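Local coordinates for protein fatty acid synthase 1, isoform A (Drosophila melanogaster, PDB 6FN6) that probably makes long-chain saturated fatty acids from acetyl-CoA and malonyl-CoA with NADPH, this chain being its modifying region of dehydratase, enoylreductase and ketoreductase domains, at residues A[735-740]-A[746-751]; A[711-716]-A[722-727]; A[766-771]-A[786-791]; A[694-699]-A[860-865]; A[880-885]-A[890-895]. All blocks are in the same frame, centred on the assembly; numbering follows the deposited sequence.

From the N terminus, helix 689-702 opens the longest loop, which interaction 4 closes some 160 residues later at 860-865. Interactions 2, 1 and 3 all fall within that loop, one after another, and none crosses another. Interaction 2 folds helix 719-731 back on strand 710-713; interaction 1 does the same for helix 742-751 and strand 734-739, the next strand of the same parallel sheet, the two centres being about 9 Å apart. Interaction 3 joins residues 766-771, which lead into helix 768-775, to the loop after strand 781-786. Interaction 5 follows interaction 4 and lies about 20 Å, centre to centre, from interactions 1 and 2, packing helix 876-885 on strand 891-895 of another sheet.

Interaction 1 (A[735-740]-A[746-751]); sequences VFTTVG and EFLLKR
With CG set beside the backbone N (chi1 -83°) and CD1 carried straight on (chi2 176°), Leu748 reaches from its helix to the strand that holds Thr737 and Val739. Val739 has CG1 anti to its own carbonyl carbon (chi1 -68°), and this is the branch that receives the leucine: Val739 CG1 and Leu748 CD1 are 3.4 Å apart, the two side chains running antiparallel alongside each other. The same methyl, Leu748 CD1, lies 4.1 Å from Thr737 OG1, where the side chains meet at a slant. One leucine methyl thus spans two strand residues, Thr737 and Val739, whose CB atoms both face the helix, while Thr738 between them faces the other way. No hydrogen bond crosses, and the small buried area of 92 Å² agrees with a contact that rests on one side chain. The nearest CA atoms, of Val739 and Leu748, are 8.8 Å apart. Strand 734-739, helix 742-751 and strand 760-762 form a beta-alpha-beta unit of the parallel sheet; around the contact, Ile760 of the last strand packs on Thr737 and Val739, and Ile725 of helix 719-731 touches both Thr737 and Leu748.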
# COMPACT_ATOMS: atom_id res chain seq x y z
N VAL A 735 13.05 -23.72 -1.55
CA VAL A 735 12.65 -23.01 -0.35
C VAL A 735 13.73 -22.06 0.16
O VAL A 735 14.90 -22.42 0.29
CB VAL A 735 12.26 -24.02 0.75
CG1 VAL A 735 12.02 -23.32 2.08
CG2 VAL A 735 11.03 -24.80 0.34
N PHE A 736 13.31 -20.83 0.43
CA PHE A 736 14.11 -19.86 1.17
C PHE A 736 13.44 -19.65 2.53
O PHE A 736 12.21 -19.68 2.63
CB PHE A 736 14.22 -18.54 0.41
CG PHE A 736 15.00 -18.65 -0.87
CD1 PHE A 736 16.37 -18.45 -0.88
CD2 PHE A 736 14.37 -18.94 -2.07
CE1 PHE A 736 17.10 -18.55 -2.06
CE2 PHE A 736 15.08 -19.04 -3.25
CZ PHE A 736 16.45 -18.85 -3.24
N THR A 737 14.23 -19.46 3.58
CA THR A 737 13.67 -19.22 4.91
C THR A 737 14.50 -18.24 5.72
O THR A 737 15.58 -17.82 5.32
CB THR A 737 13.54 -20.52 5.73
OG1 THR A 737 14.84 -21.11 5.91
CG2 THR A 737 12.63 -21.50 5.03
N THR A 738 13.96 -17.88 6.88
CA THR A 738 14.65 -17.02 7.83
C THR A 738 14.49 -17.59 9.24
O THR A 738 13.55 -18.33 9.52
CB THR A 738 14.11 -15.58 7.78
OG1 THR A 738 12.68 -15.59 7.87
CG2 THR A 738 14.53 -14.91 6.48
N VAL A 739 15.43 -17.25 10.13
CA VAL A 739 15.43 -17.77 11.49
C VAL A 739 15.81 -16.68 12.48
O VAL A 739 16.48 -15.71 12.13
CB VAL A 739 16.38 -18.96 11.63
CG1 VAL A 739 15.86 -20.16 10.85
CG2 VAL A 739 17.79 -18.59 11.18
N GLY A 740 15.35 -16.83 13.72
CA GLY A 740 15.59 -15.85 14.76
C GLY A 740 16.94 -15.95 15.46
O GLY A 740 17.36 -14.99 16.11
N GLU A 746 20.48 -23.99 13.18
CA GLU A 746 21.01 -25.34 13.28
C GLU A 746 19.91 -26.40 13.23
O GLU A 746 20.07 -27.45 12.61
CB GLU A 746 21.80 -25.49 14.59
CG GLU A 746 23.16 -24.81 14.59
CD GLU A 746 23.84 -24.90 15.94
OE1 GLU A 746 23.13 -24.94 16.97
OE2 GLU A 746 25.09 -24.91 15.98
N PHE A 747 18.79 -26.12 13.89
CA PHE A 747 17.68 -27.06 13.96
C PHE A 747 17.09 -27.37 12.58
O PHE A 747 16.87 -28.54 12.25
CB PHE A 747 16.59 -26.52 14.89
CG PHE A 747 15.28 -27.24 14.77
CD1 PHE A 747 15.07 -28.43 15.43
CD2 PHE A 747 14.24 -26.70 14.02
CE1 PHE A 747 13.86 -29.09 15.33
CE2 PHE A 747 13.03 -27.36 13.91
CZ PHE A 747 12.84 -28.55 14.58
N LEU A 748 16.82 -26.34 11.80
CA LEU A 748 16.25 -26.51 10.46
C LEU A 748 17.17 -27.30 9.54
O LEU A 748 16.74 -28.26 8.89
CB LEU A 748 15.96 -25.15 9.82
CG LEU A 748 14.66 -24.42 10.17
CD1 LEU A 748 14.65 -23.06 9.50
CD2 LEU A 748 13.45 -25.23 9.75
N LEU A 749 18.43 -26.89 9.48
CA LEU A 749 19.41 -27.53 8.62
C LEU A 749 19.41 -29.05 8.81
O LEU A 749 19.36 -29.80 7.83
CB LEU A 749 20.81 -26.97 8.90
CG LEU A 749 21.14 -25.62 8.25
CD1 LEU A 749 22.48 -25.10 8.76
CD2 LEU A 749 21.15 -25.72 6.73
N LYS A 750 19.46 -29.48 10.06
CA LYS A 750 19.58 -30.89 10.40
C LYS A 750 18.28 -31.66 10.19
O LYS A 750 18.29 -32.87 9.98
CB LYS A 750 20.03 -31.03 11.86
CG LYS A 750 21.36 -30.37 12.17
CD LYS A 750 21.57 -30.23 13.67
CE LYS A 750 22.87 -29.51 13.98
NZ LYS A 750 23.01 -29.21 15.44
N ARG A 751 17.15 -30.96 10.26
CA ARG A 751 15.85 -31.61 10.27
C ARG A 751 15.27 -31.90 8.87
O ARG A 751 14.46 -32.82 8.73
CB ARG A 751 14.85 -30.78 11.06
CG ARG A 751 13.45 -31.36 11.09
CD ARG A 751 12.60 -30.71 12.17
NE ARG A 751 11.25 -31.25 12.22
CZ ARG A 751 10.87 -32.26 13.00
NH1 ARG A 751 11.74 -32.85 13.81
NH2 ARG A 751 9.61 -32.68 12.98

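Interaction 2 (A[711-716]-A[722-727]); sequences ILIHAG and QAAISV
Ile713 and Ala724 form the close-fitting part of this contact. Ile713 CG2 stands 3.6 Å from Ala724 CB, and Ile713 CD1 is 4.1 Å from it, so the isoleucine lays CG2 and, a little farther off, CD1 against the same side of the alanine methyl. The turn of CG1 to the side of the backbone N (chi1 -45°) leaves CG2 beside the carbonyl carbon, facing the helix. Strand and helix run close here, the CA atoms of Ile713 and Ile725 being 7.0 Å apart, consistent with the small residue facing the strand. A second close patch lies at Gly716, which has no side chain to hold anything off. The CB of Ile725 is directed to the side of the turn, but its extended chain carries CD1 to 3.6 Å from Gly716 CA and 3.5 Å from Gly716 O. Strand 710-713, the glycine-bearing turn and helix 719-731 make the first beta-alpha step of the Rossmann-type part of the enoylreductase, and Gly716 opens a GxGxxG sequence consistent with the dinucleotide-binding turn of this family. Gln722 turns away from the strand, extended toward Pro867 and Ile889; of its side chain, CG, 3.6 Å from Gly716 O, and CB alone come near. Gly716 O also lies 2.9 Å from Gln722 N, at an angle too poor for a hydrogen bond. The looser side, partly open to solvent, holds Ala715, which packs on Ser787, and Ser726; neither side chain touches the opposite segment. Just past the strand end, His714 bonds Thr738 OG1 through ND1 and Ser796 OG through NE2.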
# COMPACT_ATOMS: atom_id res chain seq x y z
N ILE A 711 9.75 -20.47 -3.11
CA ILE A 711 8.92 -19.89 -2.06
C ILE A 711 9.76 -19.40 -0.89
O ILE A 711 10.69 -20.08 -0.45
CB ILE A 711 7.86 -20.89 -1.57
CG1 ILE A 711 6.89 -20.21 -0.60
CG2 ILE A 711 8.52 -22.09 -0.89
CD1 ILE A 711 5.60 -20.97 -0.37
N LEU A 712 9.40 -18.23 -0.37
CA LEU A 712 10.06 -17.67 0.80
C LEU A 712 9.19 -17.88 2.03
O LEU A 712 8.14 -17.25 2.17
CB LEU A 712 10.33 -16.17 0.61
CG LEU A 712 10.89 -15.42 1.82
CD1 LEU A 712 12.23 -16.00 2.24
CD2 LEU A 712 11.02 -13.94 1.52
N ILE A 713 9.62 -18.79 2.90
CA ILE A 713 8.90 -19.09 4.14
C ILE A 713 9.58 -18.39 5.30
O ILE A 713 10.64 -18.82 5.76
CB ILE A 713 8.83 -20.60 4.42
CG1 ILE A 713 8.46 -21.39 3.16
CG2 ILE A 713 7.85 -20.88 5.55
CD1 ILE A 713 7.06 -21.16 2.66
N HIS A 714 8.98 -17.30 5.78
CA HIS A 714 9.51 -16.60 6.94
C HIS A 714 9.24 -17.41 8.21
O HIS A 714 8.35 -18.26 8.24
CB HIS A 714 8.90 -15.21 7.06
CG HIS A 714 9.56 -14.18 6.20
ND1 HIS A 714 10.92 -14.14 6.00
CD2 HIS A 714 9.04 -13.15 5.48
CE1 HIS A 714 11.22 -13.13 5.20
NE2 HIS A 714 10.09 -12.52 4.87
N ALA A 715 10.02 -17.15 9.25
CA ALA A 715 9.89 -17.85 10.53
C ALA A 715 9.95 -19.35 10.32
O ALA A 715 9.05 -20.09 10.73
CB ALA A 715 8.58 -17.46 11.21
N GLY A 716 11.04 -19.80 9.70
CA GLY A 716 11.19 -21.20 9.35
C GLY A 716 10.99 -22.17 10.49
O GLY A 716 10.23 -23.13 10.38
N GLN A 722 7.73 -24.55 10.03
CA GLN A 722 8.09 -25.96 9.94
C GLN A 722 7.10 -26.74 9.10
O GLN A 722 7.49 -27.55 8.26
CB GLN A 722 8.18 -26.57 11.35
CG GLN A 722 9.49 -26.28 12.06
CD GLN A 722 9.48 -26.71 13.51
OE1 GLN A 722 9.48 -27.91 13.81
NE2 GLN A 722 9.50 -25.75 14.41
N ALA A 723 5.81 -26.49 9.32
CA ALA A 723 4.78 -27.17 8.56
C ALA A 723 4.84 -26.74 7.10
O ALA A 723 4.65 -27.55 6.19
CB ALA A 723 3.41 -26.88 9.14
N ALA A 724 5.11 -25.46 6.88
CA ALA A 724 5.20 -24.91 5.53
C ALA A 724 6.39 -25.49 4.76
O ALA A 724 6.26 -25.91 3.61
CB ALA A 724 5.30 -23.40 5.58
N ILE A 725 7.55 -25.53 5.41
CA ILE A 725 8.77 -26.03 4.79
C ILE A 725 8.60 -27.49 4.39
O ILE A 725 9.00 -27.90 3.31
CB ILE A 725 9.99 -25.85 5.73
CG1 ILE A 725 10.24 -24.37 6.00
CG2 ILE A 725 11.24 -26.49 5.12
CD1 ILE A 725 11.20 -24.11 7.15
N SER A 726 7.99 -28.28 5.28
CA SER A 726 7.80 -29.70 5.04
C SER A 726 6.93 -29.94 3.81
O SER A 726 7.28 -30.72 2.93
CB SER A 726 7.17 -30.36 6.27
OG SER A 726 7.01 -31.76 6.08
N VAL A 727 5.78 -29.27 3.76
CA VAL A 727 4.85 -29.46 2.65
C VAL A 727 5.47 -28.93 1.36
O VAL A 727 5.41 -29.60 0.32
CB VAL A 727 3.50 -28.77 2.93
CG1 VAL A 727 2.54 -28.95 1.76
CG2 VAL A 727 2.87 -29.32 4.19

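Interaction 3 (A[766-771]-A[786-791])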
# COMPACT_ATOMS: atom_id res chain seq x y z
N THR A 766 16.28 -6.99 7.84
CA THR A 766 15.85 -7.02 6.45
C THR A 766 16.89 -7.64 5.52
O THR A 766 16.71 -7.64 4.30
CB THR A 766 15.52 -5.61 5.94
OG1 THR A 766 16.64 -4.74 6.18
CG2 THR A 766 14.29 -5.06 6.63
N SER A 767 17.98 -8.16 6.08
CA SER A 767 19.09 -8.68 5.29
C SER A 767 18.64 -9.75 4.29
O SER A 767 19.25 -9.90 3.23
CB SER A 767 20.17 -9.26 6.20
OG SER A 767 19.77 -10.49 6.76
N PHE A 768 17.57 -10.47 4.62
CA PHE A 768 17.12 -11.57 3.78
C PHE A 768 16.73 -11.11 2.38
O PHE A 768 16.73 -11.89 1.44
CB PHE A 768 15.95 -12.30 4.44
CG PHE A 768 14.71 -11.46 4.59
CD1 PHE A 768 13.82 -11.32 3.54
CD2 PHE A 768 14.43 -10.83 5.79
CE1 PHE A 768 12.68 -10.55 3.67
CE2 PHE A 768 13.29 -10.06 5.93
CZ PHE A 768 12.41 -9.92 4.87
N GLU A 769 16.40 -9.83 2.25
CA GLU A 769 16.05 -9.27 0.95
C GLU A 769 17.23 -9.39 -0.02
O GLU A 769 17.08 -9.88 -1.14
CB GLU A 769 15.63 -7.80 1.08
CG GLU A 769 15.21 -7.15 -0.22
CD GLU A 769 14.89 -5.68 -0.06
OE1 GLU A 769 14.59 -5.26 1.08
OE2 GLU A 769 14.94 -4.94 -1.06
N GLN A 770 18.41 -8.95 0.42
CA GLN A 770 19.61 -9.02 -0.40
C GLN A 770 19.93 -10.47 -0.71
O GLN A 770 20.29 -10.80 -1.84
CB GLN A 770 20.79 -8.34 0.30
CG GLN A 770 20.73 -6.82 0.34
CD GLN A 770 19.63 -6.31 1.25
OE1 GLN A 770 19.50 -6.76 2.38
NE2 GLN A 770 18.85 -5.36 0.75
N LEU A 771 19.81 -11.33 0.29
CA LEU A 771 20.13 -12.74 0.14
C LEU A 771 19.29 -13.39 -0.95
O LEU A 771 19.82 -14.10 -1.81
CB LEU A 771 19.91 -13.47 1.47
CG LEU A 771 20.21 -14.98 1.52
CD1 LEU A 771 20.66 -15.38 2.91
CD2 LEU A 771 19.00 -15.82 1.10
N ASN A 786 4.27 -14.90 4.62
CA ASN A 786 4.79 -13.89 5.54
C ASN A 786 4.03 -13.82 6.87
O ASN A 786 2.80 -13.80 6.90
CB ASN A 786 4.74 -12.52 4.86
CG ASN A 786 5.39 -11.44 5.70
OD1 ASN A 786 6.47 -11.63 6.26
ND2 ASN A 786 4.72 -10.29 5.80
N SER A 787 4.79 -13.78 7.96
CA SER A 787 4.24 -13.52 9.29
C SER A 787 5.00 -12.35 9.94
O SER A 787 4.79 -12.04 11.11
CB SER A 787 4.32 -14.76 10.18
OG SER A 787 5.65 -15.24 10.28
N LEU A 788 5.90 -11.74 9.18
CA LEU A 788 6.64 -10.56 9.63
C LEU A 788 5.85 -9.30 9.30
O LEU A 788 4.86 -9.36 8.57
CB LEU A 788 8.03 -10.52 8.98
CG LEU A 788 9.16 -11.29 9.67
CD1 LEU A 788 8.72 -12.69 10.09
CD2 LEU A 788 10.36 -11.38 8.75
N SER A 789 6.28 -8.16 9.83
CA SER A 789 5.53 -6.92 9.66
C SER A 789 6.42 -5.71 9.44
O SER A 789 7.63 -5.76 9.66
CB SER A 789 4.63 -6.69 10.87
OG SER A 789 5.40 -6.50 12.04
N GLU A 790 5.80 -4.61 9.02
CA GLU A 790 6.48 -3.34 8.81
C GLU A 790 7.66 -3.48 7.83
O GLU A 790 7.52 -4.13 6.79
CB GLU A 790 6.94 -2.77 10.15
CG GLU A 790 5.77 -2.48 11.09
CD GLU A 790 6.20 -1.94 12.44
OE1 GLU A 790 5.90 -0.76 12.72
OE2 GLU A 790 6.84 -2.69 13.21
N GLU A 791 8.81 -2.88 8.14
CA GLU A 791 9.91 -2.81 7.19
C GLU A 791 10.29 -4.19 6.65
O GLU A 791 10.80 -4.31 5.54
CB GLU A 791 11.14 -2.13 7.83
CG GLU A 791 11.84 -2.93 8.93
CD GLU A 791 11.09 -2.91 10.25
OE1 GLU A 791 10.17 -2.08 10.41
OE2 GLU A 791 11.43 -3.73 11.13
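A methyl group, not the hydroxyl of the same threonine, meets a backbone carbonyl here: Thr766 CG2 lies 3.7 Å from Glu791 O. The torsion accounts for it, since chi1 of 53° puts OG1 between the backbone N and the carbonyl carbon and leaves CG2 beside N, on the side of the neighbouring loop. Glu791 offers its aliphatic part as well, with CG 4.0 Å from Thr766 CG2, and its side chain is bent at chi2 (-76°), lying at about a right angle to the threonine. Deeper in, Phe768 CE2 approaches Leu788 CD2 at 4.3 Å, a looser apolar contact, and no hydrogen bond joins the two segments. Segment 786-791 runs from the last residue of strand 781-786, in the parallel Rossmann-type sheet, to the first of helix 791-797, so the contact lies at the C-terminal edge of the parallel strands. The loop is pinched by an Asx turn: Asn786 OD1 accepts from Leu788 N at 3.0 Å, the donor standing above the carbonyl plane, 64° out of it, and Asn786 ND2 gives a weak bond back to Leu788 O at 2.9 Å. That amide nitrogen also bonds Glu808 OE1. Glu790 occupies the N-cap position of helix 791-797, and its N is bonded to Asp813 OD2. On the other segment, the Phe768 ring meets His714 edge-to-face, and Glu769 makes a salt bridge with Arg798.

Interaction 4 (A[694-699]-A[860-865]); sequences TVYYAL and TGAVVP
Helix 689-702, next to the Rossmann-type sheet of the enoylreductase region, meets the turn that follows helix 844-860 through one aromatic side chain, Tyr696, against Ala862 and Val863. The tyrosine comes with its hydroxyl end first. Tyr696 OH lies 3.9 Å from Val863 CG2 and 4.0 Å from Ala862 CB, so the hydroxyl oxygen faces both methyl groups. Val863 CG2 is also 3.9 Å from Tyr696 CE2 and sits at the ring edge, near its plane, so the valine meets the rim and not a face. What turns this methyl to the ring is the valine torsion: with chi1 at 180°, CG1 is anti to the backbone N and CG2 is left beside it. No hydrogen bond joins the segments, and only 86 Å² is buried. Gly861, with positive phi (100°), is the first residue to leave helical angles after helix 844-860, and the chain turns there toward Tyr696. Leu853 and Val854 of that helix also pack on Tyr696, and Ile858 on Val863. The turn is held further by Val864 O with Tyr692 OH of helix 689-702, and probably by Ala862 O with Ser726 OG of helix 719-731, a pair modelled too close for its length to be trusted.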
# COMPACT_ATOMS: atom_id res chain seq x y z
N THR A 694 -3.48 -24.45 8.08
CA THR A 694 -3.07 -23.11 7.67
C THR A 694 -2.18 -23.19 6.43
O THR A 694 -2.40 -22.48 5.45
CB THR A 694 -2.31 -22.39 8.80
OG1 THR A 694 -3.13 -22.35 9.97
CG2 THR A 694 -1.95 -20.97 8.38
N VAL A 695 -1.18 -24.06 6.49
CA VAL A 695 -0.21 -24.19 5.42
C VAL A 695 -0.90 -24.57 4.12
O VAL A 695 -0.59 -24.03 3.05
CB VAL A 695 0.89 -25.21 5.79
CG1 VAL A 695 1.61 -25.72 4.55
CG2 VAL A 695 1.88 -24.59 6.75
N TYR A 696 -1.84 -25.49 4.20
CA TYR A 696 -2.51 -26.00 3.01
C TYR A 696 -3.51 -25.00 2.45
O TYR A 696 -3.66 -24.88 1.24
CB TYR A 696 -3.20 -27.33 3.32
CG TYR A 696 -2.28 -28.52 3.16
CD1 TYR A 696 -1.91 -28.98 1.91
CD2 TYR A 696 -1.78 -29.19 4.28
CE1 TYR A 696 -1.07 -30.07 1.76
CE2 TYR A 696 -0.94 -30.28 4.14
CZ TYR A 696 -0.59 -30.71 2.88
OH TYR A 696 0.24 -31.80 2.73
N TYR A 697 -4.19 -24.27 3.33
CA TYR A 697 -5.17 -23.29 2.87
C TYR A 697 -4.46 -22.11 2.21
O TYR A 697 -5.02 -21.43 1.34
CB TYR A 697 -6.04 -22.79 4.02
CG TYR A 697 -6.99 -21.70 3.58
CD1 TYR A 697 -8.05 -21.98 2.73
CD2 TYR A 697 -6.82 -20.38 4.00
CE1 TYR A 697 -8.91 -20.99 2.32
CE2 TYR A 697 -7.68 -19.39 3.59
CZ TYR A 697 -8.73 -19.70 2.75
OH TYR A 697 -9.60 -18.71 2.33
N ALA A 698 -3.22 -21.86 2.62
CA ALA A 698 -2.45 -20.73 2.12
C ALA A 698 -1.68 -21.09 0.85
O ALA A 698 -1.78 -20.40 -0.16
CB ALA A 698 -1.50 -20.22 3.20
N LEU A 699 -0.90 -22.16 0.93
CA LEU A 699 0.02 -22.52 -0.15
C LEU A 699 -0.67 -23.24 -1.32
O LEU A 699 -0.33 -22.99 -2.48
CB LEU A 699 1.14 -23.41 0.39
CG LEU A 699 1.98 -22.88 1.55
CD1 LEU A 699 3.19 -23.77 1.78
CD2 LEU A 699 2.41 -21.43 1.34
N THR A 860 1.25 -39.21 2.67
CA THR A 860 2.35 -38.89 1.76
C THR A 860 3.66 -38.74 2.53
O THR A 860 4.74 -39.01 1.99
CB THR A 860 2.07 -37.59 0.99
OG1 THR A 860 0.81 -37.69 0.31
CG2 THR A 860 3.17 -37.31 -0.03
N GLY A 861 3.56 -38.31 3.78
CA GLY A 861 4.73 -38.04 4.60
C GLY A 861 5.08 -36.57 4.68
O GLY A 861 6.04 -36.19 5.35
N ALA A 862 4.31 -35.74 3.99
CA ALA A 862 4.54 -34.30 4.00
C ALA A 862 4.17 -33.71 5.36
O ALA A 862 4.79 -32.75 5.82
CB ALA A 862 3.75 -33.62 2.90
N VAL A 863 3.15 -34.29 5.99
CA VAL A 863 2.70 -33.83 7.30
C VAL A 863 3.43 -34.61 8.39
O VAL A 863 3.20 -35.80 8.58
CB VAL A 863 1.17 -33.98 7.45
CG1 VAL A 863 0.71 -33.50 8.82
CG2 VAL A 863 0.46 -33.22 6.34
N VAL A 864 4.31 -33.92 9.11
CA VAL A 864 5.06 -34.51 10.21
C VAL A 864 4.70 -33.79 11.51
O VAL A 864 4.57 -32.56 11.52
CB VAL A 864 6.58 -34.45 9.95
CG1 VAL A 864 7.37 -35.05 11.11
CG2 VAL A 864 6.92 -35.17 8.66
N PRO A 865 4.53 -34.54 12.61
CA PRO A 865 4.28 -33.82 13.86
C PRO A 865 5.48 -32.98 14.27
O PRO A 865 6.62 -33.32 13.94
CB PRO A 865 4.01 -34.95 14.87
CG PRO A 865 4.69 -36.14 14.29
CD PRO A 865 4.55 -36.00 12.81

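Interaction 5 (A[880-885]-A[890-895]); sequences FRFMAS and GKVVIK
Apolar packing carries this contact, and Val892 is its centre on the strand. Val892 CG2 lies 4.0 Å from Met883 CB and 4.1 Å from both Met883 CG and Met883 SD, so one methyl faces the CB-CG-SD part of the methionine. The thioether chain can present three atoms in a row because CG is anti to the backbone N (chi1 -173°) and the chain stays extended beyond it. The aromatic contact uses the same methyl: Val892 CG2 is 4.4 Å from Phe882 CD2, at the edge of the ring and near its plane, which makes it contact with a rim and not a CH-pi approach over a face. Polar interaction across the segments is absent; the strand spends its backbone on its neighbours, Val892 bonding to Ile611 and Val893 to Ser869 and Phe871. Helix and strand are close, the CA atoms of Met883 and Val892 being 6.9 Å apart, and 193 Å² is buried. His888 of the connecting loop touches both Phe882 and Met883. Strand 868-872, helix 876-885 and strand 891-895 follow in sequence, with the two strands parallel and adjacent: a beta-alpha-beta crossover, here joined to strand 601-611, which runs antiparallel to strand 891-895.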
# COMPACT_ATOMS: atom_id res chain seq x y z
N PHE A 880 2.43 -20.60 28.90
CA PHE A 880 2.17 -19.37 28.16
C PHE A 880 3.38 -18.44 28.14
O PHE A 880 3.77 -17.95 27.08
CB PHE A 880 0.98 -18.63 28.77
CG PHE A 880 -0.35 -19.05 28.21
CD1 PHE A 880 -0.93 -20.24 28.57
CD2 PHE A 880 -1.01 -18.23 27.30
CE1 PHE A 880 -2.15 -20.62 28.05
CE2 PHE A 880 -2.23 -18.61 26.77
CZ PHE A 880 -2.80 -19.81 27.15
N ARG A 881 3.97 -18.20 29.30
CA ARG A 881 5.15 -17.33 29.39
C ARG A 881 6.28 -17.88 28.53
O ARG A 881 7.06 -17.11 27.96
CB ARG A 881 5.61 -17.19 30.84
CG ARG A 881 4.67 -16.34 31.68
CD ARG A 881 5.23 -16.06 33.06
NE ARG A 881 4.32 -15.22 33.85
CZ ARG A 881 4.21 -13.90 33.70
NH1 ARG A 881 4.94 -13.26 32.80
NH2 ARG A 881 3.36 -13.22 34.46
N PHE A 882 6.36 -19.20 28.42
CA PHE A 882 7.41 -19.84 27.65
C PHE A 882 7.24 -19.59 26.16
O PHE A 882 8.23 -19.38 25.45
CB PHE A 882 7.43 -21.35 27.92
CG PHE A 882 8.50 -22.09 27.17
CD1 PHE A 882 9.82 -22.00 27.57
CD2 PHE A 882 8.18 -22.87 26.08
CE1 PHE A 882 10.81 -22.68 26.88
CE2 PHE A 882 9.16 -23.56 25.39
CZ PHE A 882 10.47 -23.46 25.79
N MET A 883 6.00 -19.60 25.68
CA MET A 883 5.75 -19.36 24.26
C MET A 883 5.94 -17.89 23.93
O MET A 883 6.42 -17.55 22.85
CB MET A 883 4.34 -19.81 23.87
CG MET A 883 4.11 -19.74 22.37
SD MET A 883 2.59 -20.53 21.80
CE MET A 883 2.80 -20.39 20.03
N ALA A 884 5.56 -17.02 24.86
CA ALA A 884 5.69 -15.58 24.67
C ALA A 884 7.16 -15.20 24.45
O ALA A 884 7.46 -14.30 23.67
CB ALA A 884 5.12 -14.83 25.86
N SER A 885 8.05 -15.88 25.16
CA SER A 885 9.48 -15.57 25.10
C SER A 885 10.00 -15.71 23.67
O SER A 885 10.70 -14.82 23.17
CB SER A 885 10.27 -16.49 26.03
OG SER A 885 10.17 -17.84 25.62
N GLY A 890 8.82 -25.34 17.64
CA GLY A 890 7.73 -26.28 17.46
C GLY A 890 6.48 -25.86 18.20
O GLY A 890 6.23 -24.67 18.38
N LYS A 891 5.69 -26.85 18.61
CA LYS A 891 4.41 -26.58 19.25
C LYS A 891 4.48 -26.70 20.77
O LYS A 891 5.08 -27.63 21.31
CB LYS A 891 3.34 -27.53 18.71
CG LYS A 891 1.91 -27.05 18.92
CD LYS A 891 1.67 -25.71 18.23
CE LYS A 891 0.34 -25.69 17.49
NZ LYS A 891 0.20 -24.45 16.67
N VAL A 892 3.84 -25.75 21.46
CA VAL A 892 3.71 -25.78 22.91
C VAL A 892 2.41 -26.48 23.27
O VAL A 892 1.33 -26.04 22.86
CB VAL A 892 3.76 -24.36 23.50
CG1 VAL A 892 3.66 -24.39 25.02
CG2 VAL A 892 5.03 -23.64 23.06
N VAL A 893 2.50 -27.56 24.04
CA VAL A 893 1.32 -28.39 24.32
C VAL A 893 1.08 -28.56 25.83
O VAL A 893 2.02 -28.75 26.60
CB VAL A 893 1.45 -29.77 23.65
CG1 VAL A 893 0.12 -30.52 23.73
CG2 VAL A 893 1.91 -29.62 22.20
N ILE A 894 -0.19 -28.51 26.22
CA ILE A 894 -0.58 -28.76 27.61
C ILE A 894 -1.13 -30.17 27.75
O ILE A 894 -2.07 -30.55 27.06
CB ILE A 894 -1.59 -27.72 28.10
CG1 ILE A 894 -0.91 -26.37 28.27
CG2 ILE A 894 -2.21 -28.17 29.44
CD1 ILE A 894 -1.86 -25.23 28.55
N LYS A 895 -0.53 -30.93 28.66
CA LYS A 895 -0.93 -32.31 28.91
C LYS A 895 -2.07 -32.36 29.91
O LYS A 895 -1.85 -32.40 31.12
CB LYS A 895 0.27 -33.11 29.43
CG LYS A 895 -0.02 -34.56 29.79
CD LYS A 895 0.92 -35.04 30.89
CE LYS A 895 2.36 -35.08 30.42
NZ LYS A 895 3.29 -35.49 31.51